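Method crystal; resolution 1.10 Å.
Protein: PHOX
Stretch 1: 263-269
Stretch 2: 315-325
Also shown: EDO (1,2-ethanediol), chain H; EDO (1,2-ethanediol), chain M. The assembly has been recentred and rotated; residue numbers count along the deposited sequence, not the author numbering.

Stretch 1 (263-269) KRTALGR
Stretch 2, residues 315-325: NRDILDHGTLY

The contact between residues 263-269 and 315-325 buries 449 Å² and is built chiefly around Arg-264, Leu-319 and Ala-266. Stretch 1 leaves its strand after Arg-264 (phi/psi -97/89) and folds back through Thr-265 (-68/-19), Ala-266 (-62/-20) and Leu-267 (-89/1); Leu-267 N donates a hydrogen bond to Arg-264 O (3.2 Å) and Gly-268 N one to Thr-265 O (3.0 Å). Stretch 2 makes a type I turn, closed by a hydrogen bond from Ile-318 N to Asn-315 O (3.0 Å). A 3-10 segment follows through Leu-319 (-86/10) to Asp-320 (-95/-10), whose N donates to Asp-317 O (2.9 Å), then a strand from Gly-322 (152/-157) through Leu-324 (-99/130). The CA atoms of Ala-266 and Asp-320 lie 5.4 Å apart, those of Leu-267 and Leu-324 6.4 Å.

The CA-to-CB bond of Arg-264 (m, m, t) points toward stretch 2. Its NH1 donates to Asp-320 OD1 at 2.9 Å (155°), a salt bridge with OD1 at the guanidinium edge; Asp-320 (chi1 -75°) starts sideways, but its end comes nearer. Water 1 accepts from Arg-264 NH1 (2.9 Å), its O 2.6 Å from Asp-317 OD1, within hydrogen-bonding reach. Arg-264 NH2 lies 3.0 Å from Arg-316 O, and CD packs 4.0 Å from Leu-319 CB.

The CA-to-CB bond of Leu-319 (m, t) points toward stretch 1, its CB 4.1 Å from CD1 of Leu-267 (m, p), which points away at CA-to-CB but whose end comes nearer. Ala-266 CB lies 3.4 Å from Leu-319 O. Water 2 links Ala-266 N (2.9 Å) to Leu-319 O and Asp-320 OD1 (both 2.8 Å from its O).

Leu-324 (t, p) packs CD1 3.7 Å from Leu-267 O and CD2 3.9 Å from Gly-268 CA. A CB on Gly-268 (87/158) would clash with Leu-324 CD2 at 2.8 Å and jam against Leu-267 O, which by itself calls for glycine.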

ATOM      1  N   LYS A 263      15.755   6.200  -1.428  1.00  6.56           N
ATOM      2  CA  LYS A 263      15.426   4.775  -1.384  1.00  6.77           C
ATOM      3  C   LYS A 263      16.234   4.095  -0.289  1.00  6.71           C
ATOM      4  O   LYS A 263      17.466   4.139  -0.288  1.00  8.08           O
ATOM      5  CB  LYS A 263      15.675   4.121  -2.739  1.00  7.21           C
ATOM      6  CG  LYS A 263      14.961   4.842  -3.876  1.00  7.57           C
ATOM      7  CD  LYS A 263      14.447   3.910  -4.961  1.00  7.94           C
ATOM      8  CE  LYS A 263      13.704   4.695  -6.028  1.00  7.30           C
ATOM      9  NZ  LYS A 263      13.063   3.826  -7.053  1.00  8.12           N
ATOM     10  N   ARG A 264      15.532   3.499   0.668  1.00  6.23           N
ATOM     11  CA  ARG A 264      16.148   2.991   1.889  1.00  6.60           C
ATOM     12  C   ARG A 264      16.408   1.486   1.743  1.00  6.54           C
ATOM     13  O   ARG A 264      15.568   0.653   2.084  1.00  6.73           O
ATOM     14  CB  ARG A 264      15.247   3.282   3.092  1.00  7.06           C
ATOM     15  CG  ARG A 264      15.078   4.766   3.373  1.00  7.07           C
ATOM     16  CD  ARG A 264      16.387   5.423   3.785  1.00  8.07           C
ATOM     17  NE  ARG A 264      16.204   6.821   4.158  1.00  7.89           N
ATOM     18  CZ  ARG A 264      17.196   7.662   4.431  1.00  8.78           C
ATOM     19  NH1 ARG A 264      18.451   7.235   4.443  1.00 10.02           N
ATOM     20  NH2 ARG A 264      16.929   8.926   4.698  1.00  9.87           N
ATOM     21  N   THR A 265      17.577   1.135   1.214  1.00  6.26           N
ATOM     22  CA  THR A 265      17.842  -0.251   0.854  1.00  6.68           C
ATOM     23  C   THR A 265      17.956  -1.204   2.051  1.00  6.97           C
ATOM     24  O   THR A 265      17.793  -2.412   1.878  1.00  7.22           O
ATOM     25  CB  THR A 265      19.056  -0.413  -0.085  1.00  7.97           C
ATOM     26  OG1 THR A 265      20.264  -0.019   0.582  1.00  8.02           O
ATOM     27  CG2 THR A 265      18.866   0.393  -1.366  1.00  7.96           C
ATOM     28  N   ALA A 266      18.194  -0.689   3.256  1.00  6.81           N
ATOM     29  CA  ALA A 266      18.236  -1.556   4.430  1.00  7.10           C
ATOM     30  C   ALA A 266      16.902  -2.252   4.691  1.00  7.16           C
ATOM     31  O   ALA A 266      16.859  -3.254   5.399  1.00  7.72           O
ATOM     32  CB  ALA A 266      18.678  -0.790   5.668  1.00  7.59           C
ATOM     33  N   LEU A 267      15.812  -1.714   4.149  1.00  6.56           N
ATOM     34  CA  LEU A 267      14.484  -2.285   4.364  1.00  6.66           C
ATOM     35  C   LEU A 267      14.130  -3.351   3.322  1.00  6.81           C
ATOM     36  O   LEU A 267      13.080  -3.985   3.421  1.00  7.76           O
ATOM     37  CB  LEU A 267      13.416  -1.183   4.400  1.00  7.00           C
ATOM     38  CG  LEU A 267      13.240  -0.455   5.737  1.00  6.91           C
ATOM     39  CD1 LEU A 267      14.515   0.237   6.208  1.00  7.77           C
ATOM     40  CD2 LEU A 267      12.096   0.546   5.638  1.00  8.14           C
ATOM     41  N   GLY A 268      15.054  -3.635   2.405  1.00  6.41           N
ATOM     42  CA  GLY A 268      14.908  -4.769   1.497  1.00  6.74           C
ATOM     43  C   GLY A 268      14.131  -4.450   0.229  1.00  6.55           C
ATOM     44  O   GLY A 268      13.358  -3.486   0.190  1.00  6.68           O
ATOM     45  N   ARG A 269      14.348  -5.267  -0.797  1.00  6.49           N
ATOM     46  CA  ARG A 269      13.692  -5.106  -2.091  1.00  6.55           C
ATOM     47  C   ARG A 269      12.691  -6.234  -2.305  1.00  6.22           C
ATOM     48  O   ARG A 269      13.047  -7.414  -2.223  1.00  6.91           O
ATOM     49  CB  ARG A 269      14.734  -5.112  -3.217  1.00  7.31           C
ATOM     50  CG  ARG A 269      14.129  -5.102  -4.608  1.00  6.83           C
ATOM     51  CD  ARG A 269      15.198  -4.828  -5.646  1.00  6.97           C
ATOM     52  NE  ARG A 269      14.754  -5.135  -7.000  1.00  7.50           N
ATOM     53  CZ  ARG A 269      14.820  -6.335  -7.565  1.00  7.64           C
ATOM     54  NH1 ARG A 269      15.282  -7.378  -6.894  1.00  8.08           N
ATOM     55  NH2 ARG A 269      14.352  -6.503  -8.790  1.00  8.01           N
ATOM     56  N   ASN A 315      17.605  12.073  12.986  1.00 10.04           N
ATOM     57  CA  ASN A 315      17.234  10.737  12.506  1.00  9.38           C
ATOM     58  C   ASN A 315      17.441  10.556  11.007  1.00  8.97           C
ATOM     59  O   ASN A 315      16.937   9.598  10.422  1.00  9.18           O
ATOM     60  CB  ASN A 315      15.771  10.460  12.847  1.00  9.06           C
ATOM     61  CG  ASN A 315      15.506  10.540  14.331  1.00  9.01           C
ATOM     62  OD1 ASN A 315      15.951   9.687  15.099  1.00  9.26           O
ATOM     63  ND2 ASN A 315      14.859  11.621  14.758  1.00  8.86           N
ATOM     64  N   ARG A 316      18.238  11.432  10.401  1.00  9.14           N
ATOM     65  CA  ARG A 316      18.423  11.424   8.955  1.00 10.50           C
ATOM     66  C   ARG A 316      18.704  10.014   8.424  1.00  9.59           C
ATOM     67  O   ARG A 316      18.210   9.634   7.365  1.00 13.24           O
ATOM     68  CB  ARG A 316      19.569  12.360   8.581  1.00 12.86           C
ATOM     69  CG  ARG A 316      19.769  12.535   7.087  1.00 16.50           C
ATOM     70  CD  ARG A 316      21.062  13.279   6.791  1.00 23.63           C
ATOM     71  NE  ARG A 316      22.227  12.451   7.089  1.00 27.02           N
ATOM     72  CZ  ARG A 316      23.427  12.927   7.413  1.00 96.73           C
ATOM     73  NH1 ARG A 316      23.687  14.221   7.276  1.00 47.48           N
ATOM     74  NH2 ARG A 316      24.416  12.086   7.690  1.00141.01           N
ATOM     75  N   ASP A 317      19.615   9.307   9.082  1.00 10.05           N
ATOM     76  CA  ASP A 317      20.107   8.031   8.574  1.00 11.39           C
ATOM     77  C   ASP A 317      19.517   6.818   9.282  1.00  8.69           C
ATOM     78  O   ASP A 317      20.055   5.716   9.161  1.00  9.79           O
ATOM     79  CB  ASP A 317      21.640   7.951   8.681  1.00 14.82           C
ATOM     80  CG  ASP A 317      22.341   9.138   8.050  1.00 16.81           C
ATOM     81  OD1 ASP A 317      21.888   9.603   6.981  1.00 16.17           O
ATOM     82  OD2 ASP A 317      23.414   9.530   8.565  1.00 21.99           O
ATOM     83  N   ILE A 318      18.474   7.010  10.084  1.00  7.68           N
ATOM     84  CA  ILE A 318      18.038   5.947  10.978  1.00  7.52           C
ATOM     85  C   ILE A 318      17.641   4.682  10.198  1.00  6.75           C
ATOM     86  O   ILE A 318      17.906   3.567  10.641  1.00  8.24           O
ATOM     87  CB  ILE A 318      16.913   6.413  11.929  1.00  7.54           C
ATOM     88  CG1 ILE A 318      16.699   5.398  13.051  1.00  8.19           C
ATOM     89  CG2 ILE A 318      15.616   6.705  11.187  1.00  7.61           C
ATOM     90  CD1 ILE A 318      15.717   5.857  14.107  1.00  9.23           C
ATOM     91  N   LEU A 319      17.046   4.850   9.020  1.00  6.89           N
ATOM     92  CA  LEU A 319      16.600   3.702   8.237  1.00  7.16           C
ATOM     93  C   LEU A 319      17.688   3.119   7.339  1.00  7.27           C
ATOM     94  O   LEU A 319      17.410   2.206   6.563  1.00  8.39           O
ATOM     95  CB  LEU A 319      15.371   4.063   7.407  1.00  7.58           C
ATOM     96  CG  LEU A 319      14.133   4.494   8.205  1.00  7.74           C
ATOM     97  CD1 LEU A 319      12.972   4.774   7.260  1.00  8.92           C
ATOM     98  CD2 LEU A 319      13.754   3.457   9.254  1.00  8.29           C
ATOM     99  N   ASP A 320      18.934   3.571   7.512  1.00  7.59           N
ATOM    100  CA  ASP A 320      20.065   3.006   6.779  1.00  7.73           C
ATOM    101  C   ASP A 320      20.813   1.915   7.542  1.00  7.73           C
ATOM    102  O   ASP A 320      21.690   1.265   6.968  1.00  8.85           O
ATOM    103  CB  ASP A 320      21.062   4.093   6.374  1.00  8.66           C
ATOM    104  CG  ASP A 320      20.575   4.943   5.214  1.00  9.47           C
ATOM    105  OD1 ASP A 320      19.628   4.549   4.497  1.00 10.19           O
ATOM    106  OD2 ASP A 320      21.218   5.985   4.974  1.00 11.47           O
ATOM    107  N   HIS A 321      20.505   1.741   8.824  1.00  8.00           N
ATOM    108  CA  HIS A 321      21.267   0.830   9.674  1.00  8.57           C
ATOM    109  C   HIS A 321      20.307   0.083  10.539  1.00  7.72           C
ATOM    110  O   HIS A 321      19.424   0.678  11.152  1.00  8.16           O
ATOM    111  CB  HIS A 321      22.251   1.607  10.551  1.00  9.32           C
ATOM    112  CG  HIS A 321      23.146   2.538   9.783  1.00 10.80           C
ATOM    113  ND1 HIS A 321      24.194   2.100   9.062  1.00 12.13           N
ATOM    114  CD2 HIS A 321      23.046   3.904   9.547  1.00 11.77           C
ATOM    115  CE1 HIS A 321      24.766   3.142   8.432  1.00 13.75           C
ATOM    116  NE2 HIS A 321      24.052   4.243   8.715  1.00 14.48           N
ATOM    117  N   GLY A 322      20.492  -1.230  10.618  1.00  8.99           N
ATOM    118  CA  GLY A 322      19.626  -2.082  11.414  1.00  9.21           C
ATOM    119  C   GLY A 322      19.578  -3.478  10.845  1.00  9.46           C
ATOM    120  O   GLY A 322      20.562  -3.960  10.290  1.00 11.73           O
ATOM    121  N   THR A 323      18.508  -4.185  11.178  1.00  8.75           N
ATOM    122  CA  THR A 323      18.375  -5.590  10.841  1.00  8.42           C
ATOM    123  C   THR A 323      17.010  -5.840  10.215  1.00  7.64           C
ATOM    124  O   THR A 323      15.988  -5.429  10.764  1.00  8.30           O
ATOM    125  CB  THR A 323      18.519  -6.480  12.086  1.00  9.92           C
ATOM    126  OG1 THR A 323      19.689  -6.095  12.819  1.00 11.95           O
ATOM    127  CG2 THR A 323      18.628  -7.937  11.688  1.00 10.43           C
ATOM    128  N   LEU A 324      17.018  -6.543   9.084  1.00  7.55           N
ATOM    129  CA  LEU A 324      15.799  -7.003   8.413  1.00  7.74           C
ATOM    130  C   LEU A 324      15.534  -8.460   8.763  1.00  8.07           C
ATOM    131  O   LEU A 324      16.442  -9.289   8.716  1.00  9.33           O
ATOM    132  CB  LEU A 324      15.950  -6.834   6.899  1.00  8.14           C
ATOM    133  CG  LEU A 324      14.721  -7.170   6.052  1.00  7.97           C
ATOM    134  CD1 LEU A 324      13.579  -6.202   6.318  1.00  8.08           C
ATOM    135  CD2 LEU A 324      15.098  -7.177   4.582  1.00  9.27           C
ATOM    136  N   TYR A 325      14.297  -8.730   9.174  1.00  7.62           N
ATOM    137  CA  TYR A 325      13.824 -10.062   9.533  1.00  7.42           C
ATOM    138  C   TYR A 325      12.680 -10.463   8.617  1.00  7.36           C
ATOM    139  O   TYR A 325      11.995  -9.616   8.050  1.00  7.42           O
ATOM    140  CB  TYR A 325      13.303 -10.064  10.971  1.00  7.49           C
ATOM    141  CG  TYR A 325      14.321  -9.673  12.015  1.00  8.76           C
ATOM    142  CD1 TYR A 325      14.514  -8.341  12.371  1.00  8.43           C
ATOM    143  CD2 TYR A 325      15.009 -10.642  12.728  1.00  9.42           C
ATOM    144  CE1 TYR A 325      15.404  -7.988  13.369  1.00 10.01           C
ATOM    145  CE2 TYR A 325      15.912 -10.300  13.714  1.00 10.42           C
ATOM    146  CZ  TYR A 325      16.118  -8.972  14.019  1.00 10.65           C
ATOM    147  OH  TYR A 325      17.032  -8.622  14.987  1.00 13.51           O
TER
HETATM  148  C1  EDO H 901      21.917  -2.556   7.731  1.00 13.33           C
HETATM  149  O1  EDO H 901      22.675  -2.229   8.913  1.00 12.33           O
HETATM  150  C2  EDO H 901      22.245  -3.979   7.292  1.00 13.49           C
HETATM  151  O2  EDO H 901      21.483  -4.357   6.135  1.00 13.54           O
HETATM  152  C1  EDO M 907      13.708  12.187   3.550  1.00 41.06           C
HETATM  153  O1  EDO M 907      13.783  13.002   4.726  1.00 65.33           O
HETATM  154  C2  EDO M 907      14.689  11.028   3.682  1.00 30.17           C
HETATM  155  O2  EDO M 907      15.520  11.248   4.829  1.00112.73           O
HETATM  156  O   HOH W   1      20.393   9.301   4.903  1.00 22.55           O
HETATM  157  O   HOH W   2      18.347   2.160   3.975  1.00  8.42           O